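Local coordinates for nitroreductase family protein (PDB 4QLX) that reduces the carbon-carbon double bond of an enone fatty acid with its FMN cofactor, probably at the expense of NADH, in the saturation pathway of polyunsaturated fatty acids, at residues Leu10-Leu15 against Val158-Gly163; Ala47-Ala52 against Cys148-Met153; Val91-Asp96 against Pro190-Ala195. One frame throughout, in Å; residues are numbered along the deposited sequence.

Contact 1: residues Leu10-Leu15 against Val158-Gly163; sequences LVNNDL and VARAHG
N12 meets the last turn of helix 137-161 with its backbone and its side chain. Its N donates to A161 O at 2.8 Å, and the bond is nearly straight, 175° at the hydrogen. Its CB lies 3.6 Å from R160 O. CG stands anti to the backbone N (chi1 -177°), and the amide beyond it splits its work. OD1 accepts from D14 N at 3.3 Å, an Asx turn just before helix 15-20. ND2 donates to a water 2.9 Å away, and that water donates to R160 O. ND2 also donates to D17, whose backbone O takes a bond from the R160 guanidinium. An alanine at N12 would probably break the Asx turn and leave the water and D17 without this donor. L10 and V11 pack beside the same turn. L10 CD2 touches A161 CB at 4.0 Å, and the L10 side chain crosses the H162 ring obliquely. V11 CG1 sits 3.5 Å from H162 C. G163 closes the helix in a Schellman motif. N13 ND2 bonds D14 OD1 of the second subunit, and the reverse bond forms too, so the contact borders the dimer interface. The buried N12 O has no hydrogen-bond partner in the model; A161 CA makes a CH···O contact to it at 3.2 Å. The loop thus supplies a direct donor to A161 O and a water-mediated one to R160 O at the C-terminal end of the helix.

Contact 2: residues Ala47-Ala52 against Cys148-Met153; sequences ATAPSA and CSVVGM. With FMN (flavin mononucleotide), chain J; KTC (10-oxooctadecanoic acid), chain D.
V150 and V151 reach the 47-52 loop through their CG2 methyl groups, which are turned differently. In V150, chi1 of -60° sets CG1 anti to the carbonyl carbon. CG2 then falls between the backbone N and the carbonyl carbon, and it meets P50 O at 3.3 Å and A49 CB at 4.2 Å. In V151, CG2 is anti to the backbone N and meets A47 CA at 3.8 Å. A49 points its CB at the helix between these two valines, 3.9 Å from V151 CA. The contact is therefore small and apolar. P50 O is buried against the V150 methyl and has no hydrogen-bond partner. This is the nitroreductase fold, in which helix 137-161 runs through the core and the loop after helix 36-46 passes from it to the flavin. The cofactor lies at the dimer interface, and R22, S24 and R26 of the second subunit bind it. On the cofactor side, P50 CB makes a tight approach to FMN O3', at 3.0 Å. S51 N gives a weak hydrogen bond to the same ribityl oxygen at 3.5 Å. A52 N donates to D147 on the helix, and A52 CB touches both FMN C7 and KTC C6, each at 3.8 Å.

Contact 3: residues Val91-Asp96 against Pro190-Ala195; sequences VFIAGD and PVMGIA
P190, near the start of strand 188-197, pairs antiparallel with 91-96, and a classic beta bulge follows at once. The two strands are the inner pair of the four-stranded antiparallel sheet of this nitroreductase fold. P190 stands in a non-hydrogen-bonded pair with A94. Its ring lies side by side with F92 and points the same way. P190 CB meets F92 CZ at 3.8 Å, at the edge of the phenyl ring. V191 is the first residue of the bulge. Its N donates to I93 O at 3.2 Å. M192 is the second. Its N turns to the same oxygen in a weak bond of 3.4 Å. Two donors thus share one acceptor, and the register slips by one residue. M192 O in turn accepts from I93 N at 2.8 Å. The M192 side chain leaves on the face with I93 and I194, where helix 137-161 covers the sheet through C148 and S149. I146 of the second subunit packs on V191 and M192, and the FMN lies about 5 Å from the M192 side chain. G193 stands opposite F92, and its lack of a side chain lets the ring lie over the strand: F92 CD1 is 3.7 Å from G193 CA. I194 forms two backbone bonds with V91, one in each direction. Its CG1 meets I93 CD1 at 3.9 Å. F92 turns to the other face, with M177 and L181 of helix 177-181 around it. F92 CG is anti to the backbone N (chi1 -166°). M192 O lies over the ring centre, 3.6 Å above the plane.

How the contacts relate
From the N terminus, residues 10-15 pack against the end of helix 137-161, and contact 1 closes a loop of 142 residues. Contact 2 is nested inside that loop. It ties the 47-52 loop to the middle of the same helix, with its centre about 17 Å from that of contact 1. Strand 91-96 also leaves from inside the loop, but its partner 190-195 comes after residue 163. Contact 3 therefore crosses both others along the chain. Contacts 2 and 3 touch where the helix lies on the sheet: C148 SG is 3.3 Å from A94 O. N-terminal loop, 47-52 loop, central helix and sheet are joined, and all three contacts reach the second subunit.

Contact 1: residues Leu10-Leu15 against Val158-Gly163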
loop_
_atom_site.group_PDB
_atom_site.type_symbol
_atom_site.label_atom_id
_atom_site.label_comp_id
_atom_site.label_asym_id
_atom_site.label_seq_id
_atom_site.Cartn_x
_atom_site.Cartn_y
_atom_site.Cartn_z
ATOM N N LEU A 10 -2.722 1.549 -19.050
ATOM C CA LEU A 10 -2.211 0.361 -18.360
ATOM C C LEU A 10 -2.158 -0.818 -19.319
ATOM O O LEU A 10 -3.201 -1.345 -19.677
ATOM C CB LEU A 10 -3.087 0.007 -17.158
ATOM C CG LEU A 10 -3.284 1.083 -16.089
ATOM C CD1 LEU A 10 -3.877 0.461 -14.830
ATOM C CD2 LEU A 10 -1.970 1.779 -15.770
ATOM N N VAL A 11 -0.964 -1.240 -19.735
ATOM C CA VAL A 11 -0.862 -2.329 -20.703
ATOM C C VAL A 11 -1.115 -3.714 -20.065
ATOM O O VAL A 11 -1.455 -4.665 -20.758
ATOM C CB VAL A 11 0.512 -2.321 -21.413
ATOM C CG1 VAL A 11 1.621 -2.776 -20.478
ATOM C CG2 VAL A 11 0.464 -3.182 -22.676
ATOM N N ASN A 12 -0.951 -3.831 -18.753
ATOM C CA ASN A 12 -1.475 -4.991 -18.053
ATOM C C ASN A 12 -2.538 -4.493 -17.081
ATOM O O ASN A 12 -2.229 -3.999 -16.001
ATOM C CB ASN A 12 -0.365 -5.773 -17.335
ATOM C CG ASN A 12 -0.880 -7.043 -16.652
ATOM O OD1 ASN A 12 -2.066 -7.367 -16.720
ATOM N ND2 ASN A 12 0.019 -7.771 -15.999
ATOM N N ASN A 13 -3.793 -4.613 -17.491
ATOM C CA ASN A 13 -4.913 -4.079 -16.724
ATOM C C ASN A 13 -5.697 -5.187 -16.028
ATOM O O ASN A 13 -6.816 -4.976 -15.577
ATOM C CB ASN A 13 -5.823 -3.266 -17.641
ATOM C CG ASN A 13 -6.802 -2.405 -16.882
ATOM O OD1 ASN A 13 -6.428 -1.709 -15.946
ATOM N ND2 ASN A 13 -8.069 -2.469 -17.266
ATOM N N ASP A 14 -5.087 -6.370 -15.953
ATOM C CA ASP A 14 -5.645 -7.527 -15.251
ATOM C C ASP A 14 -5.273 -7.470 -13.758
ATOM O O ASP A 14 -4.159 -7.807 -13.393
ATOM C CB ASP A 14 -5.124 -8.822 -15.910
ATOM C CG ASP A 14 -5.675 -10.096 -15.272
ATOM O OD1 ASP A 14 -6.142 -10.070 -14.115
ATOM O OD2 ASP A 14 -5.611 -11.156 -15.945
ATOM N N LEU A 15 -6.212 -7.055 -12.905
ATOM C CA LEU A 15 -5.917 -6.844 -11.483
ATOM C C LEU A 15 -5.358 -8.091 -10.795
ATOM O O LEU A 15 -4.365 -8.017 -10.074
ATOM C CB LEU A 15 -7.177 -6.371 -10.742
ATOM C CG LEU A 15 -7.029 -6.006 -9.259
ATOM C CD1 LEU A 15 -7.980 -4.915 -8.911
ATOM C CD2 LEU A 15 -7.299 -7.192 -8.335
ATOM N N VAL A 158 1.537 -0.389 -10.113
ATOM C CA VAL A 158 1.604 0.435 -11.311
ATOM C C VAL A 158 2.744 -0.052 -12.198
ATOM O O VAL A 158 2.577 -0.196 -13.412
ATOM C CB VAL A 158 1.793 1.926 -10.965
ATOM C CG1 VAL A 158 2.151 2.715 -12.206
ATOM C CG2 VAL A 158 0.512 2.476 -10.345
ATOM N N ALA A 159 3.881 -0.338 -11.582
ATOM C CA ALA A 159 5.044 -0.836 -12.322
ATOM C C ALA A 159 4.659 -2.033 -13.194
ATOM O O ALA A 159 4.962 -2.059 -14.394
ATOM C CB ALA A 159 6.172 -1.203 -11.353
ATOM N N ARG A 160 3.962 -2.999 -12.593
ATOM C CA ARG A 160 3.523 -4.203 -13.296
ATOM C C ARG A 160 2.436 -3.903 -14.326
ATOM O O ARG A 160 2.445 -4.462 -15.419
ATOM C CB ARG A 160 3.040 -5.269 -12.295
ATOM C CG ARG A 160 4.194 -6.080 -11.707
ATOM C CD ARG A 160 3.750 -7.198 -10.751
ATOM N NE ARG A 160 2.741 -8.104 -11.307
ATOM C CZ ARG A 160 2.965 -9.013 -12.255
ATOM N NH1 ARG A 160 4.171 -9.148 -12.812
ATOM N NH2 ARG A 160 1.962 -9.782 -12.666
ATOM N N ALA A 161 1.516 -3.004 -13.991
ATOM C CA ALA A 161 0.496 -2.583 -14.938
ATOM C C ALA A 161 1.099 -1.947 -16.189
ATOM O O ALA A 161 0.464 -1.935 -17.247
ATOM C CB ALA A 161 -0.479 -1.608 -14.272
ATOM N N HIS A 162 2.317 -1.415 -16.064
ATOM C CA HIS A 162 3.040 -0.875 -17.219
ATOM C C HIS A 162 3.909 -1.929 -17.925
ATOM O O HIS A 162 4.633 -1.619 -18.879
ATOM C CB HIS A 162 3.896 0.315 -16.793
ATOM C CG HIS A 162 3.108 1.573 -16.605
ATOM N ND1 HIS A 162 3.276 2.684 -17.405
ATOM C CD2 HIS A 162 2.128 1.889 -15.721
ATOM C CE1 HIS A 162 2.438 3.631 -17.019
ATOM N NE2 HIS A 162 1.735 3.176 -15.998
ATOM N N GLY A 163 3.842 -3.177 -17.465
ATOM C CA GLY A 163 4.616 -4.229 -18.098
ATOM C C GLY A 163 6.004 -4.422 -17.510
ATOM O O GLY A 163 6.798 -5.195 -18.037
HETATM O O HOH W 1 2.751 -7.048 -16.383
#

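Contact 2: residues Ala47-Ala52 against Cys148-Met153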
loop_
_atom_site.group_PDB
_atom_site.type_symbol
_atom_site.label_atom_id
_atom_site.label_comp_id
_atom_site.label_asym_id
_atom_site.label_seq_id
_atom_site.Cartn_x
_atom_site.Cartn_y
_atom_site.Cartn_z
ATOM N N ALA A 47 0.109 7.985 -7.031
ATOM C CA ALA A 47 -0.249 9.020 -6.060
ATOM C C ALA A 47 -1.747 9.290 -6.059
ATOM O O ALA A 47 -2.219 10.215 -5.383
ATOM C CB ALA A 47 0.527 10.304 -6.327
ATOM N N THR A 48 -2.493 8.486 -6.812
ATOM C CA THR A 48 -3.938 8.369 -6.597
ATOM C C THR A 48 -4.225 7.697 -5.246
ATOM O O THR A 48 -5.364 7.707 -4.766
ATOM C CB THR A 48 -4.630 7.576 -7.732
ATOM O OG1 THR A 48 -4.113 6.241 -7.781
ATOM C CG2 THR A 48 -4.391 8.245 -9.080
ATOM N N ALA A 49 -3.188 7.135 -4.621
ATOM C CA ALA A 49 -3.307 6.526 -3.286
ATOM C C ALA A 49 -3.969 7.453 -2.243
ATOM O O ALA A 49 -3.891 8.679 -2.360
ATOM C CB ALA A 49 -1.900 6.085 -2.787
ATOM N N PRO A 50 -4.620 6.866 -1.214
ATOM C CA PRO A 50 -5.151 7.663 -0.099
ATOM C C PRO A 50 -4.011 8.132 0.792
ATOM O O PRO A 50 -2.899 7.628 0.678
ATOM C CB PRO A 50 -6.039 6.668 0.649
ATOM C CG PRO A 50 -5.305 5.376 0.459
ATOM C CD PRO A 50 -4.829 5.426 -0.986
ATOM N N SER A 51 -4.289 9.086 1.668
ATOM C CA SER A 51 -3.293 9.625 2.584
ATOM C C SER A 51 -4.073 10.248 3.732
ATOM O O SER A 51 -5.211 10.699 3.531
ATOM C CB SER A 51 -2.382 10.655 1.891
ATOM O OG SER A 51 -3.130 11.798 1.492
ATOM N N ALA A 52 -3.497 10.252 4.929
ATOM C CA ALA A 52 -4.211 10.819 6.073
ATOM C C ALA A 52 -4.524 12.286 5.815
ATOM O O ALA A 52 -3.642 13.060 5.449
ATOM C CB ALA A 52 -3.402 10.657 7.367
ATOM N N CYS A 148 3.578 7.025 2.844
ATOM C CA CYS A 148 4.643 6.621 1.925
ATOM C C CYS A 148 4.561 5.145 1.578
ATOM O O CYS A 148 4.974 4.721 0.501
ATOM C CB CYS A 148 6.006 6.921 2.529
ATOM S SG CYS A 148 6.411 8.665 2.521
ATOM N N SER A 149 4.041 4.364 2.512
ATOM C CA SER A 149 3.929 2.925 2.308
ATOM C C SER A 149 2.753 2.605 1.394
ATOM O O SER A 149 2.845 1.709 0.564
ATOM C CB SER A 149 3.785 2.204 3.661
ATOM O OG SER A 149 4.866 2.532 4.526
ATOM N N VAL A 150 1.638 3.327 1.525
ATOM C CA VAL A 150 0.513 2.998 0.652
ATOM C C VAL A 150 0.769 3.480 -0.770
ATOM O O VAL A 150 0.318 2.834 -1.724
ATOM C CB VAL A 150 -0.850 3.560 1.156
ATOM C CG1 VAL A 150 -1.182 3.002 2.545
ATOM C CG2 VAL A 150 -0.879 5.101 1.149
ATOM N N VAL A 151 1.479 4.599 -0.939
ATOM C CA VAL A 151 1.788 5.039 -2.296
ATOM C C VAL A 151 2.871 4.117 -2.882
ATOM O O VAL A 151 2.869 3.831 -4.083
ATOM C CB VAL A 151 2.217 6.549 -2.359
ATOM C CG1 VAL A 151 3.653 6.750 -1.892
ATOM C CG2 VAL A 151 2.073 7.085 -3.779
ATOM N N GLY A 152 3.770 3.618 -2.036
ATOM C CA GLY A 152 4.788 2.671 -2.492
ATOM C C GLY A 152 4.184 1.369 -2.985
ATOM O O GLY A 152 4.579 0.811 -4.021
ATOM N N MET A 153 3.219 0.871 -2.222
ATOM C CA MET A 153 2.469 -0.317 -2.620
ATOM C C MET A 153 1.764 -0.088 -3.957
ATOM O O MET A 153 1.769 -0.955 -4.811
ATOM C CB MET A 153 1.446 -0.700 -1.537
ATOM C CG MET A 153 0.731 -2.061 -1.798
ATOM S SD MET A 153 1.838 -3.495 -1.800
ATOM C CE MET A 153 1.803 -3.983 -3.528
HETATM N N1 FMN J . -10.739 9.220 6.615
HETATM C C2 FMN J . -11.602 9.475 7.661
HETATM O O2 FMN J . -12.749 9.867 7.427
HETATM N N3 FMN J . -11.181 9.326 8.965
HETATM C C4 FMN J . -9.897 8.910 9.240
HETATM O O4 FMN J . -9.504 8.764 10.391
HETATM C C4A FMN J . -9.033 8.631 8.199
HETATM N N5 FMN J . -7.759 8.206 8.491
HETATM C C5A FMN J . -6.886 7.908 7.471
HETATM C C6 FMN J . -5.610 7.456 7.802
HETATM C C7 FMN J . -4.723 7.145 6.785
HETATM C C7M FMN J . -3.337 6.664 7.104
HETATM C C8 FMN J . -5.112 7.271 5.460
HETATM C C8M FMN J . -4.127 6.924 4.392
HETATM C C9 FMN J . -6.393 7.725 5.129
HETATM C C9A FMN J . -7.294 8.045 6.145
HETATM N N10 FMN J . -8.583 8.518 5.850
HETATM C C10 FMN J . -9.452 8.783 6.880
HETATM C "C1'" FMN J . -9.064 8.678 4.433
HETATM C "C2'" FMN J . -8.483 9.981 3.832
HETATM O "O2'" FMN J . -9.099 11.143 4.404
HETATM C "C3'" FMN J . -8.574 9.961 2.298
HETATM O "O3'" FMN J . -7.737 8.910 1.797
HETATM C "C4'" FMN J . -8.106 11.249 1.612
HETATM O "O4'" FMN J . -8.963 12.324 1.891
HETATM C "C5'" FMN J . -8.035 11.072 0.096
HETATM O "O5'" FMN J . -9.323 10.752 -0.381
HETATM P P FMN J . -9.638 9.366 -1.169
HETATM O O1P FMN J . -8.792 9.269 -2.416
HETATM O O2P FMN J . -9.308 8.204 -0.286
HETATM O O3P FMN J . -11.125 9.396 -1.506
HETATM O O1 KTC D . -17.454 13.042 2.997
HETATM C C17 KTC D . -17.390 14.240 3.261
HETATM O O KTC D . -18.513 14.934 3.465
HETATM C C16 KTC D . -16.044 14.917 3.359
HETATM C C15 KTC D . -15.041 13.876 3.821
HETATM C C14 KTC D . -14.267 14.393 5.013
HETATM C C13 KTC D . -12.820 14.589 4.605
HETATM C C12 KTC D . -11.943 13.590 5.329
HETATM C C11 KTC D . -11.515 14.141 6.672
HETATM C C10 KTC D . -10.102 13.658 6.953
HETATM C C9 KTC D . -10.132 12.464 7.892
HETATM C C8 KTC D . -8.742 11.900 7.949
HETATM O O2 KTC D . -8.166 11.609 6.905
HETATM C C7 KTC D . -8.097 11.704 9.300
HETATM C C6 KTC D . -6.769 10.992 9.129
HETATM C C5 KTC D . -6.318 10.347 10.430
HETATM C C4 KTC D . -5.358 11.266 11.169
HETATM C C3 KTC D . -4.908 10.646 12.491
HETATM C C2 KTC D . -4.323 11.723 13.401
HETATM C C1 KTC D . -3.407 12.651 12.609
HETATM C C KTC D . -2.703 13.667 13.486
#

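Contact 3: residues Val91-Asp96 against Pro190-Ala195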
loop_
_atom_site.group_PDB
_atom_site.type_symbol
_atom_site.label_atom_id
_atom_site.label_comp_id
_atom_site.label_asym_id
_atom_site.label_seq_id
_atom_site.Cartn_x
_atom_site.Cartn_y
_atom_site.Cartn_z
ATOM N N VAL A 91 12.926 4.666 -7.451
ATOM C CA VAL A 91 12.141 5.764 -6.922
ATOM C C VAL A 91 12.199 5.679 -5.405
ATOM O O VAL A 91 11.593 4.779 -4.795
ATOM C CB VAL A 91 10.699 5.724 -7.421
ATOM C CG1 VAL A 91 9.862 6.819 -6.751
ATOM C CG2 VAL A 91 10.672 5.855 -8.940
ATOM N N PHE A 92 12.956 6.581 -4.786
ATOM C CA PHE A 92 13.017 6.564 -3.336
ATOM C C PHE A 92 11.916 7.425 -2.740
ATOM O O PHE A 92 11.676 8.548 -3.198
ATOM C CB PHE A 92 14.373 7.028 -2.798
ATOM C CG PHE A 92 14.544 6.704 -1.348
ATOM C CD1 PHE A 92 15.067 5.476 -0.959
ATOM C CD2 PHE A 92 14.093 7.582 -0.372
ATOM C CE1 PHE A 92 15.179 5.149 0.376
ATOM C CE2 PHE A 92 14.200 7.264 0.968
ATOM C CZ PHE A 92 14.739 6.054 1.350
ATOM N N ILE A 93 11.268 6.903 -1.702
ATOM C CA ILE A 93 10.156 7.599 -1.082
ATOM C C ILE A 93 10.534 8.069 0.318
ATOM O O ILE A 93 10.982 7.293 1.160
ATOM C CB ILE A 93 8.883 6.710 -1.032
ATOM C CG1 ILE A 93 8.658 6.050 -2.397
ATOM C CG2 ILE A 93 7.653 7.560 -0.648
ATOM C CD1 ILE A 93 7.534 5.003 -2.420
ATOM N N ALA A 94 10.382 9.366 0.546
ATOM C CA ALA A 94 10.648 9.938 1.853
ATOM C C ALA A 94 9.357 10.562 2.374
ATOM O O ALA A 94 8.517 10.992 1.593
ATOM C CB ALA A 94 11.764 10.965 1.779
ATOM N N GLY A 95 9.198 10.594 3.691
ATOM C CA GLY A 95 7.993 11.125 4.296
ATOM C C GLY A 95 8.145 12.604 4.578
ATOM O O GLY A 95 9.213 13.055 4.986
ATOM N N ASP A 96 7.079 13.354 4.342
ATOM C CA ASP A 96 7.073 14.803 4.550
ATOM C C ASP A 96 6.415 15.138 5.886
ATOM O O ASP A 96 5.192 15.134 6.004
ATOM C CB ASP A 96 6.345 15.498 3.394
ATOM C CG ASP A 96 6.339 17.022 3.517
ATOM O OD1 ASP A 96 6.959 17.572 4.455
ATOM O OD2 ASP A 96 5.720 17.671 2.650
ATOM N N PRO A 190 13.375 9.046 5.762
ATOM C CA PRO A 190 13.461 7.992 4.751
ATOM C C PRO A 190 12.498 6.846 5.041
ATOM O O PRO A 190 12.303 6.503 6.208
ATOM C CB PRO A 190 14.915 7.530 4.855
ATOM C CG PRO A 190 15.287 7.811 6.267
ATOM C CD PRO A 190 14.498 9.004 6.714
ATOM N N VAL A 191 11.904 6.269 4.001
ATOM C CA VAL A 191 10.987 5.154 4.188
ATOM C C VAL A 191 11.409 3.922 3.381
ATOM O O VAL A 191 11.779 2.900 3.959
ATOM C CB VAL A 191 9.547 5.559 3.822
ATOM C CG1 VAL A 191 8.612 4.351 3.867
ATOM C CG2 VAL A 191 9.056 6.666 4.775
ATOM N N MET A 192 11.361 4.012 2.057
ATOM C CA MET A 192 11.719 2.867 1.222
ATOM C C MET A 192 12.102 3.272 -0.197
ATOM O O MET A 192 11.664 4.302 -0.703
ATOM C CB MET A 192 10.568 1.843 1.166
ATOM C CG MET A 192 9.320 2.340 0.420
ATOM S SD MET A 192 8.023 1.102 0.145
ATOM C CE MET A 192 7.233 1.070 1.757
ATOM N N GLY A 193 12.926 2.444 -0.835
ATOM C CA GLY A 193 13.196 2.591 -2.253
ATOM C C GLY A 193 12.325 1.640 -3.054
ATOM O O GLY A 193 11.957 0.562 -2.578
ATOM N N ILE A 194 11.964 2.053 -4.260
ATOM C CA ILE A 194 11.280 1.173 -5.202
ATOM C C ILE A 194 12.163 1.037 -6.438
ATOM O O ILE A 194 12.290 1.984 -7.214
ATOM C CB ILE A 194 9.895 1.706 -5.628
ATOM C CG1 ILE A 194 8.983 2.002 -4.420
ATOM C CG2 ILE A 194 9.215 0.750 -6.598
ATOM C CD1 ILE A 194 8.676 0.818 -3.536
ATOM N N ALA A 195 12.786 -0.127 -6.622
ATOM C CA ALA A 195 13.560 -0.365 -7.835
ATOM C C ALA A 195 12.628 -0.855 -8.922
ATOM O O ALA A 195 11.827 -1.737 -8.677
ATOM C CB ALA A 195 14.684 -1.389 -7.580
#